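Local coordinates for protein 3-oxo-tetronate kinase (Haemophilus influenzae, PDB 1YZY) that catalyses the ATP-dependent phosphorylation of 3-oxo-tetronate to 3-oxo-tetronate 4-phosphate, as a member of the four-carbon acid sugar kinase family, at residues Ser17-Asn22 and Val41-Ile46; Gln61-Tyr66 and Leu101-Glu106; Asn105-Val110 and Glu185-Gly190; Ala296-Asp299 and Ala303-Val306. One frame throughout, in Å; residues are numbered along the deposited sequence.

Contact 1 (Ser17-Asn22 and Val41-Ile46); sequences SFLVEN and VDAIVI
L19, near the C-terminal end of helix 9-20, reaches strand 43-47 with a single methyl, CD1, which bridges two residues of one strand face. CD1 of L19 lies 3.8 Å from CB of A43 and 4.0 Å from CG2 of V45, so one branch spans an i, i+2 pair, while the CB of I44, between them, is directed away from the helix. The leucine takes the common helical shape: CG lies anti to the carbonyl carbon (chi1 -61°), and CD1 then continues the chain anti to CA (chi2 177°), which extends this methyl toward the strand. On V45 the touching branch is CG2, the methyl beside the backbone N. A43 offers only a methyl, and its CA lies 7.7 Å from CA of L19. All three residues are buried, and the contact is wholly apolar. Just past the helix, N22 folds back and its ND2 donates to the carbonyl O of F18 at 2.9 Å, a nearly straight bond (164°) with the acceptor close to the amide plane. L19 also touches T26 of strand 26-30 and A228 of helix 221-232, so it packs between that helix and two adjacent parallel strands; the other face of strand 43-47 is covered by helix 55-71, where I44 and I46 meet W68 and L69.

Contact 2 (Gln61-Tyr66 and Leu101-Glu106); sequences QSLRAY and LDELNE
Y66 meets the end of helix 93-104 where L104 and E103, adjacent in the chain, both lie obliquely by its ring, and one of the two is an acidic residue lending its aliphatic part. Y66 CG lies anti to the backbone N (chi1 157°), which sends the ring out from helix 55-71 toward the other helix. CD2 of L104 sits 3.6 Å from both CE1 and OH of Y66. The chain of E103 lies by the CD2-CE2 side of the ring, though the close fit of its CG there is doubtful in detail; the chain bends at chi2 (60°), and the carboxylate plane stands 50° from the ring, with OE2 of E103 4.1 Å from OH of Y66. One turn earlier, L63 adds its CD2, 3.9 Å from CB of E103, near the exposed margin. Helix 93-104 ends here in a Schellman motif: N105 has positive phi, and N105 N and E106 N bond back to the carbonyls of D102 and L101. Beneath the two helices, Y66 packs on I5 of strand 3-6 and makes an edge-to-face stack with F77, while L104 rests on L216 of strand 216-219; both helices thus lie against the same group of parallel strands.

Contact 3 (Asn105-Val110 and Glu185-Gly190); sequences NEDFTV and ELKAQG
A chi1 of -171° at F108 sets the ring opposite the backbone N and toward helix 176-188, and K187 answers with CG anti to the carbonyl carbon (chi1 -67°), its chain leaving the helix directly over that ring. CG of K187 lies 3.6 Å from the centroid of the F108 ring and 16° off the ring normal, a CH-pi contact over one face, displaced toward the rim on the CG side of the phenylalanine. The lysine then runs outward above the root of the ring rather than across its tip: CD is 3.7 Å from CD2 of F108, and CE is 3.9 Å from CB of F108. Farther out the chain bends, and NZ of K187 comes to 4.6 Å from OD1 of D107, beyond a salt bridge, although the opposite charges probably still attract weakly. L186 meets the far end of the ring, its CB 4.3 Å from CZ of F108 in an oblique approach. The ring is buried, while the lysine lying over one of its faces is exposed. The helix ends just afterward in a Schellman motif, with G190 at positive phi and its N bonded to the carbonyl O of K187. F108 and L186 both rest on A194 of strand 193-196, the middle strand of the three-stranded parallel sheet whose edge strand 109-111 follows F108, and T109 touches Y193 of that middle strand as well as T218 of strand 216-219 and T97 of helix 93-104.

Contact 4 (Ala296-Asp299 and Ala303-Val306); sequences ANLD and APMV
The turn that connects helix 286-295 to strand 305-307 closes on itself here, N297 and L298 meeting P304 just before the strand begins. The nearest approach is from backbone to ring: the carbonyl O of N297 lies 3.4 Å from CD of P304 and 3.6 Å from its CG, over a face of the pyrrolidine. The proline nitrogen carries no hydrogen, so the ring presents only carbon to that oxygen, and the contact is van der Waals in kind. The side chain of N297 contributes through its root, its CB 4.1 Å from CB of P304. With CG anti to the carbonyl carbon (chi1 -76°), its amide is led away from the proline, and ND2 donates to the carbonyl O of W293, back in the last turns of helix 286-295.

This is a helix-to-strand connection in the nucleotide-binding C-terminal domain, and P304 sits where the chain straightens: its backbone bonds to V250 of strand 248-252, while M305 bonds to P271 and F273 on the other side, so that strand 305-307 runs parallel between strands 248-252 and 272-274. L298 starts with CB directed away from P304, but its chi1 of -81° places CG beside the backbone N, and CD2 comes back to lie 4.0 Å from both CD and CG of the proline. The oxygen lies over one face of the ring, while the leucine methyl comes to its CG-CD edge. P304 itself is buried, also touching W293 and V294 of the preceding helix and P271, whereas L298 reaches K247 and V347 in neighbouring loops.

From the N terminus, contact 1 closes a short loop, returning the chain from helix 9-20 through strand 26-30 to strand 43-47. Contact 2 follows in series, pairing helices 55-71 and 93-104; it touches contact 1 where CD1 of I46 packs on the carbonyl O of A65. Contact 3 begins on the residues where contact 2 ends, sharing N105 and E106, and spans a much longer loop, joining the approach to strand 109-111 with helix 176-188, on the three-stranded parallel sheet. None of the loops nests inside another. Contact 4, a short local closure in the nucleotide-binding domain, lies about 59 Å from contact 3, centre to centre.

Contact 1 (Ser17-Asn22 and Val41-Ile46)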
loop_
_atom_site.group_PDB
_atom_site.type_symbol
_atom_site.label_atom_id
_atom_site.label_comp_id
_atom_site.label_asym_id
_atom_site.label_seq_id
_atom_site.Cartn_x
_atom_site.Cartn_y
_atom_site.Cartn_z
ATOM N N SER A 17 1.698 -0.235 -5.961
ATOM C CA SER A 17 2.832 -0.957 -6.526
ATOM C C SER A 17 2.370 -1.636 -7.815
ATOM O O SER A 17 3.107 -1.683 -8.799
ATOM C CB SER A 17 3.341 -2.020 -5.553
ATOM O OG SER A 17 4.488 -1.568 -4.847
ATOM N N PHE A 18 1.154 -2.175 -7.791
ATOM C CA PHE A 18 0.593 -2.839 -8.957
ATOM C C PHE A 18 0.440 -1.893 -10.132
ATOM O O PHE A 18 0.729 -2.259 -11.266
ATOM C CB PHE A 18 -0.748 -3.505 -8.623
ATOM C CG PHE A 18 -0.616 -4.955 -8.260
ATOM C CD1 PHE A 18 -0.014 -5.847 -9.142
ATOM C CD2 PHE A 18 -1.068 -5.427 -7.036
ATOM C CE1 PHE A 18 0.139 -7.190 -8.813
ATOM C CE2 PHE A 18 -0.922 -6.777 -6.688
ATOM C CZ PHE A 18 -0.316 -7.659 -7.582
ATOM N N LEU A 19 -0.013 -0.676 -9.865
ATOM C CA LEU A 19 -0.184 0.302 -10.924
ATOM C C LEU A 19 1.153 0.655 -11.561
ATOM O O LEU A 19 1.231 0.849 -12.774
ATOM C CB LEU A 19 -0.868 1.560 -10.387
ATOM C CG LEU A 19 -2.275 1.344 -9.815
ATOM C CD1 LEU A 19 -2.817 2.653 -9.261
ATOM C CD2 LEU A 19 -3.208 0.793 -10.889
ATOM N N VAL A 20 2.200 0.715 -10.739
ATOM C CA VAL A 20 3.556 1.050 -11.193
ATOM C C VAL A 20 4.219 -0.112 -11.942
ATOM O O VAL A 20 4.917 0.091 -12.935
ATOM C CB VAL A 20 4.457 1.497 -9.991
ATOM C CG1 VAL A 20 5.929 1.596 -10.407
ATOM C CG2 VAL A 20 3.994 2.845 -9.478
ATOM N N GLU A 21 4.057 -1.317 -11.412
ATOM C CA GLU A 21 4.608 -2.513 -12.021
ATOM C C GLU A 21 3.919 -2.821 -13.356
ATOM O O GLU A 21 4.299 -3.758 -14.064
ATOM C CB GLU A 21 4.472 -3.695 -11.057
ATOM C CG GLU A 21 5.415 -3.608 -9.865
ATOM C CD GLU A 21 6.875 -3.472 -10.287
ATOM O OE1 GLU A 21 7.545 -4.508 -10.467
ATOM O OE2 GLU A 21 7.354 -2.333 -10.445
ATOM N N ASN A 22 2.918 -2.012 -13.686
ATOM C CA ASN A 22 2.175 -2.150 -14.918
ATOM C C ASN A 22 2.202 -0.872 -15.749
ATOM O O ASN A 22 1.237 -0.531 -16.436
ATOM C CB ASN A 22 0.754 -2.639 -14.629
ATOM C CG ASN A 22 0.712 -4.128 -14.345
ATOM O OD1 ASN A 22 0.832 -4.947 -15.261
ATOM N ND2 ASN A 22 0.602 -4.493 -13.069
ATOM N N VAL A 41 0.880 13.036 -12.801
ATOM C CA VAL A 41 1.054 11.578 -12.820
ATOM C C VAL A 41 -0.149 10.880 -13.458
ATOM O O VAL A 41 -1.170 11.515 -13.727
ATOM C CB VAL A 41 1.282 10.988 -11.402
ATOM C CG1 VAL A 41 2.611 11.471 -10.840
ATOM C CG2 VAL A 41 0.129 11.349 -10.479
ATOM N N ASP A 42 -0.013 9.578 -13.701
ATOM C CA ASP A 42 -1.064 8.775 -14.317
ATOM C C ASP A 42 -2.106 8.304 -13.313
ATOM O O ASP A 42 -3.268 8.106 -13.668
ATOM C CB ASP A 42 -0.468 7.539 -15.002
ATOM C CG ASP A 42 0.520 7.883 -16.087
ATOM O OD1 ASP A 42 0.288 8.865 -16.829
ATOM O OD2 ASP A 42 1.526 7.152 -16.207
ATOM N N ALA A 43 -1.674 8.075 -12.078
ATOM C CA ALA A 43 -2.564 7.604 -11.021
ATOM C C ALA A 43 -2.224 8.178 -9.642
ATOM O O ALA A 43 -1.056 8.376 -9.304
ATOM C CB ALA A 43 -2.539 6.067 -10.968
ATOM N N ILE A 44 -3.254 8.478 -8.863
ATOM C CA ILE A 44 -3.057 8.981 -7.516
ATOM C C ILE A 44 -3.897 8.112 -6.600
ATOM O O ILE A 44 -5.091 7.955 -6.823
ATOM C CB ILE A 44 -3.514 10.442 -7.357
ATOM C CG1 ILE A 44 -2.785 11.343 -8.356
ATOM C CG2 ILE A 44 -3.230 10.920 -5.932
ATOM C CD1 ILE A 44 -3.327 12.756 -8.411
ATOM N N VAL A 45 -3.254 7.505 -5.610
ATOM C CA VAL A 45 -3.924 6.654 -4.641
ATOM C C VAL A 45 -4.012 7.362 -3.280
ATOM O O VAL A 45 -2.999 7.808 -2.752
ATOM C CB VAL A 45 -3.133 5.341 -4.422
ATOM C CG1 VAL A 45 -3.877 4.430 -3.462
ATOM C CG2 VAL A 45 -2.884 4.631 -5.738
ATOM N N ILE A 46 -5.212 7.490 -2.725
ATOM C CA ILE A 46 -5.367 8.104 -1.404
ATOM C C ILE A 46 -5.668 7.013 -0.378
ATOM O O ILE A 46 -6.651 6.292 -0.489
ATOM C CB ILE A 46 -6.467 9.200 -1.370
ATOM C CG1 ILE A 46 -6.028 10.401 -2.203
ATOM C CG2 ILE A 46 -6.732 9.657 0.079
ATOM C CD1 ILE A 46 -7.018 11.533 -2.199
#

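Contact 2 (Gln61-Tyr66 and Leu101-Glu106)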
loop_
_atom_site.group_PDB
_atom_site.type_symbol
_atom_site.label_atom_id
_atom_site.label_comp_id
_atom_site.label_asym_id
_atom_site.label_seq_id
_atom_site.Cartn_x
_atom_site.Cartn_y
_atom_site.Cartn_z
ATOM N N GLN A 61 -15.078 10.849 4.402
ATOM C CA GLN A 61 -13.671 10.794 4.021
ATOM C C GLN A 61 -13.497 10.403 2.561
ATOM O O GLN A 61 -12.682 10.992 1.839
ATOM C CB GLN A 61 -12.942 9.807 4.928
ATOM C CG GLN A 61 -12.998 10.216 6.400
ATOM C CD GLN A 61 -12.585 9.112 7.363
ATOM O OE1 GLN A 61 -12.234 8.002 6.958
ATOM N NE2 GLN A 61 -12.622 9.424 8.652
ATOM N N SER A 62 -14.255 9.394 2.140
ATOM C CA SER A 62 -14.220 8.896 0.769
ATOM C C SER A 62 -14.643 9.976 -0.212
ATOM O O SER A 62 -14.082 10.092 -1.309
ATOM C CB SER A 62 -15.121 7.666 0.627
ATOM O OG SER A 62 -14.599 6.552 1.346
ATOM N N LEU A 63 -15.648 10.754 0.177
ATOM C CA LEU A 63 -16.141 11.842 -0.652
ATOM C C LEU A 63 -15.133 12.987 -0.722
ATOM O O LEU A 63 -15.106 13.749 -1.693
ATOM C CB LEU A 63 -17.475 12.341 -0.107
ATOM C CG LEU A 63 -18.650 11.391 -0.350
ATOM C CD1 LEU A 63 -19.833 11.760 0.524
ATOM C CD2 LEU A 63 -19.023 11.421 -1.823
ATOM N N ARG A 64 -14.340 13.132 0.337
ATOM C CA ARG A 64 -13.315 14.166 0.402
ATOM C C ARG A 64 -12.142 13.758 -0.469
ATOM O O ARG A 64 -11.534 14.605 -1.128
ATOM C CB ARG A 64 -12.854 14.382 1.847
ATOM C CG ARG A 64 -13.744 15.322 2.651
ATOM C CD ARG A 64 -13.406 15.284 4.134
ATOM N NE ARG A 64 -11.979 15.487 4.383
ATOM C CZ ARG A 64 -11.258 14.794 5.264
ATOM N NH1 ARG A 64 -11.821 13.838 5.999
ATOM N NH2 ARG A 64 -9.963 15.054 5.411
ATOM N N ALA A 65 -11.811 12.465 -0.443
ATOM C CA ALA A 65 -10.712 11.930 -1.248
ATOM C C ALA A 65 -11.046 12.122 -2.720
ATOM O O ALA A 65 -10.192 12.516 -3.517
ATOM C CB ALA A 65 -10.491 10.459 -0.942
ATOM N N TYR A 66 -12.303 11.850 -3.058
ATOM C CA TYR A 66 -12.807 11.986 -4.420
ATOM C C TYR A 66 -12.751 13.427 -4.900
ATOM O O TYR A 66 -12.396 13.693 -6.049
ATOM C CB TYR A 66 -14.257 11.480 -4.497
ATOM C CG TYR A 66 -15.038 12.050 -5.664
ATOM C CD1 TYR A 66 -14.868 11.551 -6.956
ATOM C CD2 TYR A 66 -15.888 13.146 -5.490
ATOM C CE1 TYR A 66 -15.519 12.138 -8.046
ATOM C CE2 TYR A 66 -16.537 13.739 -6.573
ATOM C CZ TYR A 66 -16.347 13.227 -7.847
ATOM O OH TYR A 66 -16.982 13.814 -8.918
ATOM N N LEU A 101 -21.259 6.672 -6.136
ATOM C CA LEU A 101 -22.134 6.601 -7.304
ATOM C C LEU A 101 -23.033 7.821 -7.356
ATOM O O LEU A 101 -23.213 8.426 -8.410
ATOM C CB LEU A 101 -22.983 5.325 -7.269
ATOM C CG LEU A 101 -22.308 4.043 -7.766
ATOM C CD1 LEU A 101 -23.183 2.849 -7.456
ATOM C CD2 LEU A 101 -22.027 4.142 -9.264
ATOM N N ASP A 102 -23.594 8.176 -6.205
ATOM C CA ASP A 102 -24.464 9.340 -6.108
ATOM C C ASP A 102 -23.746 10.625 -6.506
ATOM O O ASP A 102 -24.245 11.403 -7.325
ATOM C CB ASP A 102 -24.995 9.482 -4.685
ATOM C CG ASP A 102 -26.023 8.430 -4.343
ATOM O OD1 ASP A 102 -26.703 7.931 -5.269
ATOM O OD2 ASP A 102 -26.159 8.110 -3.145
ATOM N N GLU A 103 -22.602 10.866 -5.878
ATOM C CA GLU A 103 -21.817 12.057 -6.160
ATOM C C GLU A 103 -21.473 12.165 -7.637
ATOM O O GLU A 103 -21.482 13.260 -8.211
ATOM C CB GLU A 103 -20.543 12.053 -5.310
ATOM C CG GLU A 103 -19.530 13.139 -5.646
ATOM C CD GLU A 103 -20.059 14.557 -5.497
ATOM O OE1 GLU A 103 -20.876 14.807 -4.584
ATOM O OE2 GLU A 103 -19.645 15.429 -6.298
ATOM N N LEU A 104 -21.193 11.019 -8.248
ATOM C CA LEU A 104 -20.826 10.960 -9.659
ATOM C C LEU A 104 -21.965 11.021 -10.680
ATOM O O LEU A 104 -21.709 11.220 -11.872
ATOM C CB LEU A 104 -19.970 9.715 -9.919
ATOM C CG LEU A 104 -18.496 9.806 -9.518
ATOM C CD1 LEU A 104 -17.879 8.428 -9.458
ATOM C CD2 LEU A 104 -17.748 10.689 -10.506
ATOM N N ASN A 105 -23.211 10.876 -10.229
ATOM C CA ASN A 105 -24.368 10.885 -11.140
ATOM C C ASN A 105 -24.350 9.645 -12.032
ATOM O O ASN A 105 -24.754 9.681 -13.199
ATOM C CB ASN A 105 -24.385 12.145 -12.010
ATOM C CG ASN A 105 -25.257 13.230 -11.439
ATOM O OD1 ASN A 105 -26.253 12.952 -10.764
ATOM N ND2 ASN A 105 -24.915 14.480 -11.732
ATOM N N GLU A 106 -23.828 8.561 -11.474
ATOM C CA GLU A 106 -23.731 7.278 -12.152
ATOM C C GLU A 106 -24.638 6.305 -11.406
ATOM O O GLU A 106 -24.981 6.541 -10.242
ATOM C CB GLU A 106 -22.283 6.785 -12.119
ATOM C CG GLU A 106 -21.317 7.665 -12.885
ATOM C CD GLU A 106 -21.519 7.576 -14.378
ATOM O OE1 GLU A 106 -21.144 6.537 -14.956
ATOM O OE2 GLU A 106 -22.051 8.531 -14.974
#

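Contact 3 (Asn105-Val110 and Glu185-Gly190)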
loop_
_atom_site.group_PDB
_atom_site.type_symbol
_atom_site.label_atom_id
_atom_site.label_comp_id
_atom_site.label_asym_id
_atom_site.label_seq_id
_atom_site.Cartn_x
_atom_site.Cartn_y
_atom_site.Cartn_z
ATOM N N ASN A 105 -23.211 10.876 -10.229
ATOM C CA ASN A 105 -24.368 10.885 -11.140
ATOM C C ASN A 105 -24.350 9.645 -12.032
ATOM O O ASN A 105 -24.754 9.681 -13.199
ATOM C CB ASN A 105 -24.385 12.145 -12.010
ATOM C CG ASN A 105 -25.257 13.230 -11.439
ATOM O OD1 ASN A 105 -26.253 12.952 -10.764
ATOM N ND2 ASN A 105 -24.915 14.480 -11.732
ATOM N N GLU A 106 -23.828 8.561 -11.474
ATOM C CA GLU A 106 -23.731 7.278 -12.152
ATOM C C GLU A 106 -24.638 6.305 -11.406
ATOM O O GLU A 106 -24.981 6.541 -10.242
ATOM C CB GLU A 106 -22.283 6.785 -12.119
ATOM C CG GLU A 106 -21.317 7.665 -12.885
ATOM C CD GLU A 106 -21.519 7.576 -14.378
ATOM O OE1 GLU A 106 -21.144 6.537 -14.956
ATOM O OE2 GLU A 106 -22.051 8.531 -14.974
ATOM N N ASP A 107 -25.035 5.218 -12.063
ATOM C CA ASP A 107 -25.917 4.249 -11.421
ATOM C C ASP A 107 -25.527 2.786 -11.567
ATOM O O ASP A 107 -26.311 1.899 -11.248
ATOM C CB ASP A 107 -27.377 4.468 -11.854
ATOM C CG ASP A 107 -27.508 4.878 -13.308
ATOM O OD1 ASP A 107 -27.156 4.074 -14.197
ATOM O OD2 ASP A 107 -27.969 6.012 -13.566
ATOM N N PHE A 108 -24.298 2.530 -12.002
ATOM C CA PHE A 108 -23.837 1.157 -12.160
ATOM C C PHE A 108 -22.320 1.073 -12.019
ATOM O O PHE A 108 -21.602 1.976 -12.448
ATOM C CB PHE A 108 -24.274 0.605 -13.535
ATOM C CG PHE A 108 -24.036 -0.875 -13.707
ATOM C CD1 PHE A 108 -24.740 -1.802 -12.941
ATOM C CD2 PHE A 108 -23.101 -1.341 -14.621
ATOM C CE1 PHE A 108 -24.510 -3.169 -13.081
ATOM C CE2 PHE A 108 -22.865 -2.715 -14.767
ATOM C CZ PHE A 108 -23.570 -3.624 -13.996
ATOM N N THR A 109 -21.840 -0.017 -11.430
ATOM C CA THR A 109 -20.406 -0.236 -11.256
ATOM C C THR A 109 -20.172 -1.733 -11.070
ATOM O O THR A 109 -21.133 -2.492 -10.967
ATOM C CB THR A 109 -19.849 0.555 -10.021
ATOM O OG1 THR A 109 -18.414 0.508 -10.017
ATOM C CG2 THR A 109 -20.363 -0.036 -8.704
ATOM N N VAL A 110 -18.907 -2.155 -11.063
ATOM C CA VAL A 110 -18.543 -3.566 -10.873
ATOM C C VAL A 110 -17.900 -3.837 -9.511
ATOM O O VAL A 110 -17.364 -2.938 -8.870
ATOM C CB VAL A 110 -17.575 -4.075 -11.976
ATOM C CG1 VAL A 110 -18.174 -3.826 -13.342
ATOM C CG2 VAL A 110 -16.208 -3.406 -11.851
ATOM N N GLU A 185 -27.534 -5.781 -19.745
ATOM C CA GLU A 185 -28.621 -6.659 -19.340
ATOM C C GLU A 185 -28.888 -6.531 -17.838
ATOM O O GLU A 185 -30.041 -6.435 -17.422
ATOM C CB GLU A 185 -28.257 -8.098 -19.725
ATOM C CG GLU A 185 -28.937 -9.202 -18.950
ATOM C CD GLU A 185 -28.112 -10.484 -18.962
ATOM O OE1 GLU A 185 -27.260 -10.655 -18.053
ATOM O OE2 GLU A 185 -28.300 -11.312 -19.886
ATOM N N LEU A 186 -27.827 -6.548 -17.031
ATOM C CA LEU A 186 -27.955 -6.417 -15.577
ATOM C C LEU A 186 -28.563 -5.063 -15.205
ATOM O O LEU A 186 -29.361 -4.976 -14.273
ATOM C CB LEU A 186 -26.600 -6.590 -14.888
ATOM C CG LEU A 186 -25.937 -7.968 -14.910
ATOM C CD1 LEU A 186 -24.571 -7.895 -14.242
ATOM C CD2 LEU A 186 -26.813 -8.996 -14.210
ATOM N N LYS A 187 -28.177 -4.014 -15.931
ATOM C CA LYS A 187 -28.697 -2.671 -15.700
ATOM C C LYS A 187 -30.186 -2.565 -16.016
ATOM O O LYS A 187 -30.915 -1.805 -15.372
ATOM C CB LYS A 187 -27.931 -1.648 -16.539
ATOM C CG LYS A 187 -26.485 -1.485 -16.128
ATOM C CD LYS A 187 -25.732 -0.523 -17.041
ATOM C CE LYS A 187 -26.193 0.917 -16.869
ATOM N NZ LYS A 187 -25.437 1.834 -17.768
ATOM N N ALA A 188 -30.618 -3.265 -17.059
ATOM C CA ALA A 188 -32.020 -3.258 -17.453
ATOM C C ALA A 188 -32.844 -3.989 -16.393
ATOM O O ALA A 188 -34.002 -3.658 -16.152
ATOM C CB ALA A 188 -32.186 -3.915 -18.811
ATOM N N GLN A 189 -32.234 -4.989 -15.763
ATOM C CA GLN A 189 -32.887 -5.760 -14.713
ATOM C C GLN A 189 -32.942 -5.011 -13.374
ATOM O O GLN A 189 -33.455 -5.546 -12.382
ATOM C CB GLN A 189 -32.172 -7.096 -14.535
ATOM C CG GLN A 189 -32.197 -7.963 -15.780
ATOM C CD GLN A 189 -31.400 -9.240 -15.621
ATOM O OE1 GLN A 189 -30.357 -9.261 -14.968
ATOM N NE2 GLN A 189 -31.884 -10.315 -16.230
ATOM N N GLY A 190 -32.404 -3.788 -13.351
ATOM C CA GLY A 190 -32.411 -2.966 -12.148
ATOM C C GLY A 190 -31.262 -3.156 -11.172
ATOM O O GLY A 190 -31.388 -2.845 -9.984
#

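Contact 4 (Ala296-Asp299 and Ala303-Val306)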
loop_
_atom_site.group_PDB
_atom_site.type_symbol
_atom_site.label_atom_id
_atom_site.label_comp_id
_atom_site.label_asym_id
_atom_site.label_seq_id
_atom_site.Cartn_x
_atom_site.Cartn_y
_atom_site.Cartn_z
ATOM N N ALA A 296 30.443 11.756 8.830
ATOM C CA ALA A 296 31.874 11.518 8.681
ATOM C C ALA A 296 32.145 10.186 7.998
ATOM O O ALA A 296 33.297 9.839 7.710
ATOM C CB ALA A 296 32.557 11.558 10.031
ATOM N N ASN A 297 31.075 9.441 7.743
ATOM C CA ASN A 297 31.175 8.147 7.084
ATOM C C ASN A 297 30.241 8.099 5.884
ATOM O O ASN A 297 29.814 7.022 5.467
ATOM C CB ASN A 297 30.837 7.019 8.059
ATOM C CG ASN A 297 31.964 6.728 9.028
ATOM O OD1 ASN A 297 33.055 6.321 8.624
ATOM N ND2 ASN A 297 31.698 6.895 10.318
ATOM N N LEU A 298 29.922 9.268 5.334
ATOM C CA LEU A 298 29.041 9.367 4.174
ATOM C C LEU A 298 29.773 9.176 2.852
ATOM O O LEU A 298 29.173 9.278 1.781
ATOM C CB LEU A 298 28.328 10.720 4.148
ATOM C CG LEU A 298 27.094 10.907 5.024
ATOM C CD1 LEU A 298 26.530 12.292 4.780
ATOM C CD2 LEU A 298 26.047 9.846 4.707
ATOM N N ASP A 299 31.071 8.913 2.921
ATOM C CA ASP A 299 31.855 8.739 1.708
ATOM C C ASP A 299 32.302 7.316 1.400
ATOM O O ASP A 299 33.044 7.100 0.445
ATOM C CB ASP A 299 33.048 9.699 1.706
ATOM C CG ASP A 299 32.620 11.152 1.594
ATOM O OD1 ASP A 299 32.538 11.665 0.455
ATOM O OD2 ASP A 299 32.346 11.775 2.644
ATOM N N ALA A 303 26.367 3.220 2.153
ATOM C CA ALA A 303 25.842 4.114 3.177
ATOM C C ALA A 303 26.048 3.598 4.598
ATOM O O ALA A 303 25.963 2.393 4.855
ATOM C CB ALA A 303 24.381 4.369 2.929
ATOM N N PRO A 304 26.358 4.506 5.539
ATOM C CA PRO A 304 26.574 4.106 6.930
ATOM C C PRO A 304 25.256 3.691 7.593
ATOM O O PRO A 304 24.198 4.244 7.308
ATOM C CB PRO A 304 27.168 5.369 7.548
ATOM C CG PRO A 304 26.486 6.447 6.809
ATOM C CD PRO A 304 26.547 5.958 5.378
ATOM N N MET A 305 25.325 2.726 8.495
ATOM C CA MET A 305 24.125 2.248 9.157
ATOM C C MET A 305 24.172 2.321 10.686
ATOM O O MET A 305 25.063 1.818 11.378
ATOM C CB MET A 305 23.893 0.771 8.795
ATOM C CG MET A 305 22.937 0.032 9.732
ATOM S SD MET A 305 22.565 -1.651 9.228
ATOM C CE MET A 305 24.075 -2.530 9.652
ATOM N N VAL A 306 23.138 2.990 11.195
ATOM C CA VAL A 306 22.810 3.182 12.600
ATOM C C VAL A 306 21.661 2.213 12.869
ATOM O O VAL A 306 20.586 2.352 12.283
ATOM C CB VAL A 306 22.359 4.599 12.977
ATOM C CG1 VAL A 306 22.248 4.706 14.479
ATOM C CG2 VAL A 306 23.330 5.628 12.452
#